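Local coordinates for protein EvdMO1 (Micromonospora carbonacea, PDB 5T39) that probably transfers a methyl group from S-adenosylmethionine to an intermediate of everninomicin biosynthesis, through a Rossmann-like methyltransferase domain, at residues A131-L136 / W160-D165. Sequence-based numbering, arbitrary orientation.
Sequences ADVETL and WALLKD. With SAH (S-adenosyl-L-homocysteine), chain B.
Val133 and Leu162 bring together a tight turn after strand 126-130, in which Asp132 O accepts backbone bonds from Thr135 N and Leu136 N, and the flank of helix 159-169, with no direct hydrogen bond between the two. The apolar touch is small: CD1 of Leu162 rests 3.8 Å from CB of Val133 and equally close to its CG2. Leu162 reaches over because its CG stands anti to the backbone N (chi1 -176°), which carries the branched end toward the turn. Val133 suits its place by being short and branched at CB: CB and CG2 meet the leucine, and CG2 also lies 3.6 Å from N1 of the adenine. The polar link is made through a water, which lies 2.8 Å from Val133 O and 2.6 Å from Asp165 OD2; the other carboxylate oxygen of Asp165 forms a salt bridge with Arg168. On the ligand side, Val133 N gives SAH N1 a nearly straight bond (3.0 Å, 168°), and Asp132 OD1 accepts a hydrogen bond from N6 of SAH (3.0 Å). The same OD1 accepts Glu134 N at 2.9 Å from above the carboxylate plane, closing an Asx turn that holds the acid toward the adenine. With an alanine at Asp132, N6 would probably lose this acceptor and Glu134 N the side-chain oxygen that closes the Asx turn, so the turn would be less firmly held. An acidic side chain beside N6, followed by a backbone N-H to N1, is the adenine-recognition arrangement of Rossmann-like, SAM-dependent methyltransferases, here backed by the helix that follows strand 146-150.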
ATOM      1  N   ALA A 131     -10.527  -4.313  -4.903  1.00  9.00           N
ATOM      2  CA  ALA A 131     -10.881  -2.972  -5.343  1.00  9.01           C
ATOM      3  C   ALA A 131      -9.808  -2.480  -6.297  1.00  9.08           C
ATOM      4  O   ALA A 131      -8.622  -2.766  -6.121  1.00 10.43           O
ATOM      5  CB  ALA A 131     -10.984  -1.999  -4.163  1.00 11.21           C
ATOM      6  N   ASP A 132     -10.230  -1.680  -7.267  1.00  8.54           N
ATOM      7  CA  ASP A 132      -9.322  -0.937  -8.135  1.00  8.89           C
ATOM      8  C   ASP A 132      -9.375   0.506  -7.661  1.00  8.44           C
ATOM      9  O   ASP A 132     -10.396   1.170  -7.814  1.00  8.93           O
ATOM     10  CB  ASP A 132      -9.794  -1.039  -9.582  1.00  9.66           C
ATOM     11  CG  ASP A 132      -8.923  -0.259 -10.552  1.00 10.34           C
ATOM     12  OD1 ASP A 132      -8.062   0.538 -10.119  1.00  9.69           O
ATOM     13  OD2 ASP A 132      -9.111  -0.450 -11.772  1.00 12.13           O
ATOM     14  N   VAL A 133      -8.284   0.988  -7.070  1.00  8.09           N
ATOM     15  CA  VAL A 133      -8.298   2.338  -6.516  1.00  8.34           C
ATOM     16  C   VAL A 133      -8.512   3.408  -7.577  1.00  9.06           C
ATOM     17  O   VAL A 133      -8.858   4.536  -7.228  1.00 10.74           O
ATOM     18  CB  VAL A 133      -7.044   2.663  -5.667  1.00  8.82           C
ATOM     19  CG1 VAL A 133      -6.913   1.698  -4.504  1.00  9.36           C
ATOM     20  CG2 VAL A 133      -5.784   2.715  -6.523  1.00  9.28           C
ATOM     21  N   GLU A 134      -8.285   3.097  -8.855  1.00  9.11           N
ATOM     22  CA  GLU A 134      -8.495   4.066  -9.920  1.00 10.76           C
ATOM     23  C   GLU A 134      -9.968   4.252 -10.258  1.00 11.23           C
ATOM     24  O   GLU A 134     -10.309   5.250 -10.894  1.00 13.04           O
ATOM     25  CB  GLU A 134      -7.718   3.664 -11.194  1.00 11.49           C
ATOM     26  CG  GLU A 134      -6.219   3.453 -11.014  1.00 11.54           C
ATOM     27  CD  GLU A 134      -5.452   3.349 -12.337  1.00 11.68           C
ATOM     28  OE1 GLU A 134      -5.344   2.228 -12.932  1.00 11.22           O
ATOM     29  OE2 GLU A 134      -4.939   4.407 -12.767  1.00 11.59           O
ATOM     30  N   THR A 135     -10.846   3.328  -9.857  1.00 11.24           N
ATOM     31  CA  THR A 135     -12.266   3.434 -10.178  1.00 13.26           C
ATOM     32  C   THR A 135     -13.186   3.389  -8.967  1.00 12.47           C
ATOM     33  O   THR A 135     -14.351   3.768  -9.087  1.00 13.89           O
ATOM     34  CB  THR A 135     -12.692   2.328 -11.156  1.00 15.45           C
ATOM     35  OG1 THR A 135     -12.502   1.061 -10.529  1.00 16.53           O
ATOM     36  CG2 THR A 135     -11.874   2.384 -12.442  1.00 16.87           C
ATOM     37  N   LEU A 136     -12.693   2.976  -7.808  1.00 11.52           N
ATOM     38  CA  LEU A 136     -13.520   2.867  -6.618  1.00 10.97           C
ATOM     39  C   LEU A 136     -14.062   4.228  -6.198  1.00 10.97           C
ATOM     40  O   LEU A 136     -13.339   5.230  -6.207  1.00 11.75           O
ATOM     41  CB  LEU A 136     -12.648   2.318  -5.499  1.00 11.83           C
ATOM     42  CG  LEU A 136     -13.262   2.198  -4.112  1.00 12.97           C
ATOM     43  CD1 LEU A 136     -14.371   1.173  -4.101  1.00 14.73           C
ATOM     44  CD2 LEU A 136     -12.186   1.837  -3.098  1.00 13.30           C
ATOM     45  N   TRP A 160      -2.269  12.131  -8.515  1.00  8.34           N
ATOM     46  CA  TRP A 160      -2.909  13.207  -7.759  1.00  8.68           C
ATOM     47  C   TRP A 160      -4.323  12.836  -7.346  1.00  8.53           C
ATOM     48  O   TRP A 160      -4.785  13.263  -6.280  1.00  9.07           O
ATOM     49  CB  TRP A 160      -2.900  14.515  -8.571  1.00  9.34           C
ATOM     50  CG  TRP A 160      -3.427  14.333  -9.956  1.00  8.80           C
ATOM     51  CD1 TRP A 160      -4.716  14.444 -10.372  1.00  9.69           C
ATOM     52  CD2 TRP A 160      -2.665  13.951 -11.105  1.00  8.97           C
ATOM     53  NE1 TRP A 160      -4.805  14.161 -11.710  1.00  9.82           N
ATOM     54  CE2 TRP A 160      -3.557  13.850 -12.184  1.00  9.09           C
ATOM     55  CE3 TRP A 160      -1.306  13.698 -11.321  1.00 10.13           C
ATOM     56  CZ2 TRP A 160      -3.130  13.506 -13.464  1.00 10.14           C
ATOM     57  CZ3 TRP A 160      -0.891  13.357 -12.577  1.00 10.63           C
ATOM     58  CH2 TRP A 160      -1.801  13.255 -13.634  1.00 10.54           C
ATOM     59  N   ALA A 161      -5.031  12.069  -8.174  1.00  8.32           N
ATOM     60  CA  ALA A 161      -6.398  11.686  -7.860  1.00  8.83           C
ATOM     61  C   ALA A 161      -6.445  10.661  -6.744  1.00  8.23           C
ATOM     62  O   ALA A 161      -7.401  10.650  -5.966  1.00  8.87           O
ATOM     63  CB  ALA A 161      -7.086  11.169  -9.114  1.00  9.61           C
ATOM     64  N   LEU A 162      -5.452   9.778  -6.660  1.00  7.92           N
ATOM     65  CA  LEU A 162      -5.399   8.845  -5.543  1.00  7.47           C
ATOM     66  C   LEU A 162      -5.192   9.600  -4.230  1.00  7.77           C
ATOM     67  O   LEU A 162      -5.790   9.261  -3.200  1.00  7.96           O
ATOM     68  CB  LEU A 162      -4.296   7.809  -5.781  1.00  7.68           C
ATOM     69  CG  LEU A 162      -4.204   6.714  -4.731  1.00  8.18           C
ATOM     70  CD1 LEU A 162      -5.532   5.992  -4.572  1.00  9.73           C
ATOM     71  CD2 LEU A 162      -3.083   5.748  -5.095  1.00  9.40           C
ATOM     72  N   LEU A 163      -4.357  10.640  -4.250  1.00  7.76           N
ATOM     73  CA  LEU A 163      -4.167  11.446  -3.057  1.00  7.77           C
ATOM     74  C   LEU A 163      -5.453  12.167  -2.669  1.00  8.13           C
ATOM     75  O   LEU A 163      -5.786  12.251  -1.484  1.00  8.33           O
ATOM     76  CB  LEU A 163      -3.015  12.425  -3.269  1.00  8.64           C
ATOM     77  CG  LEU A 163      -1.660  11.771  -3.539  1.00  8.86           C
ATOM     78  CD1 LEU A 163      -0.626  12.828  -3.861  1.00  9.87           C
ATOM     79  CD2 LEU A 163      -1.184  10.892  -2.385  1.00 10.21           C
ATOM     80  N   LYS A 164      -6.185  12.695  -3.655  1.00  8.59           N
ATOM     81  CA  LYS A 164      -7.486  13.293  -3.364  1.00  9.35           C
ATOM     82  C   LYS A 164      -8.435  12.280  -2.749  1.00  9.83           C
ATOM     83  O   LYS A 164      -9.195  12.610  -1.831  1.00 10.62           O
ATOM     84  CB  LYS A 164      -8.109  13.857  -4.632  1.00 11.50           C
ATOM     85  CG  LYS A 164      -7.565  15.183  -5.049  1.00 14.77           C
ATOM     86  CD  LYS A 164      -8.278  15.719  -6.280  1.00 17.65           C
ATOM     87  CE  LYS A 164      -9.751  16.002  -6.016  1.00 20.44           C
ATOM     88  NZ  LYS A 164     -10.442  16.578  -7.207  1.00 22.07           N
ATOM     89  N   ASP A 165      -8.427  11.048  -3.252  1.00  9.59           N
ATOM     90  CA  ASP A 165      -9.305  10.019  -2.697  1.00 10.17           C
ATOM     91  C   ASP A 165      -8.961   9.712  -1.249  1.00  9.70           C
ATOM     92  O   ASP A 165      -9.856   9.529  -0.423  1.00 10.07           O
ATOM     93  CB  ASP A 165      -9.241   8.764  -3.559  1.00 11.93           C
ATOM     94  CG  ASP A 165     -10.202   8.823  -4.713  1.00 16.65           C
ATOM     95  OD1 ASP A 165     -11.297   9.397  -4.520  1.00 19.24           O
ATOM     96  OD2 ASP A 165      -9.873   8.300  -5.798  1.00 17.79           O
TER
HETATM   97  N   SAH B 301       1.724  -1.951  -0.264  1.00 10.59           N
HETATM   98  CA  SAH B 301       2.630  -3.090  -0.394  1.00 11.32           C
HETATM   99  CB  SAH B 301       2.603  -3.692  -1.789  1.00 11.06           C
HETATM  100  CG  SAH B 301       3.044  -2.729  -2.886  1.00 10.67           C
HETATM  101  SD  SAH B 301       3.099  -3.529  -4.510  1.00 10.77           S
HETATM  102  C   SAH B 301       4.045  -2.657  -0.065  1.00 13.39           C
HETATM  103  O   SAH B 301       4.953  -3.493   0.011  1.00 17.21           O
HETATM  104  OXT SAH B 301       4.276  -1.462   0.106  1.00 12.03           O
HETATM  105  C5' SAH B 301       1.585  -2.824  -5.212  1.00  9.59           C
HETATM  106  C4' SAH B 301       0.298  -3.501  -4.746  1.00  8.83           C
HETATM  107  O4' SAH B 301      -0.791  -2.673  -5.157  1.00  8.86           O
HETATM  108  C3' SAH B 301       0.087  -4.875  -5.362  1.00  8.65           C
HETATM  109  O3' SAH B 301      -0.516  -5.779  -4.458  1.00  9.03           O
HETATM  110  C2' SAH B 301      -0.825  -4.549  -6.534  1.00  8.43           C
HETATM  111  O2' SAH B 301      -1.596  -5.620  -7.051  1.00  8.77           O
HETATM  112  C1' SAH B 301      -1.677  -3.434  -5.950  1.00  8.26           C
HETATM  113  N9  SAH B 301      -2.290  -2.547  -6.937  1.00  8.06           N
HETATM  114  C8  SAH B 301      -1.706  -2.020  -8.059  1.00  8.96           C
HETATM  115  N7  SAH B 301      -2.577  -1.216  -8.699  1.00  9.09           N
HETATM  116  C5  SAH B 301      -3.731  -1.242  -7.982  1.00  7.84           C
HETATM  117  C6  SAH B 301      -4.970  -0.631  -8.164  1.00  8.02           C
HETATM  118  N6  SAH B 301      -5.258   0.151  -9.202  1.00  8.56           N
HETATM  119  N1  SAH B 301      -5.940  -0.852  -7.234  1.00  8.35           N
HETATM  120  C2  SAH B 301      -5.698  -1.671  -6.169  1.00  8.56           C
HETATM  121  N3  SAH B 301      -4.511  -2.312  -5.957  1.00  8.30           N
HETATM  122  C4  SAH B 301      -3.555  -2.064  -6.874  1.00  7.87           C
HETATM  123  O   HOH W   1      -7.895   7.188  -7.083  1.00 21.26           O
HETATM  124  O   HOH W   2     -13.559   8.331  -5.077  1.00 20.34           O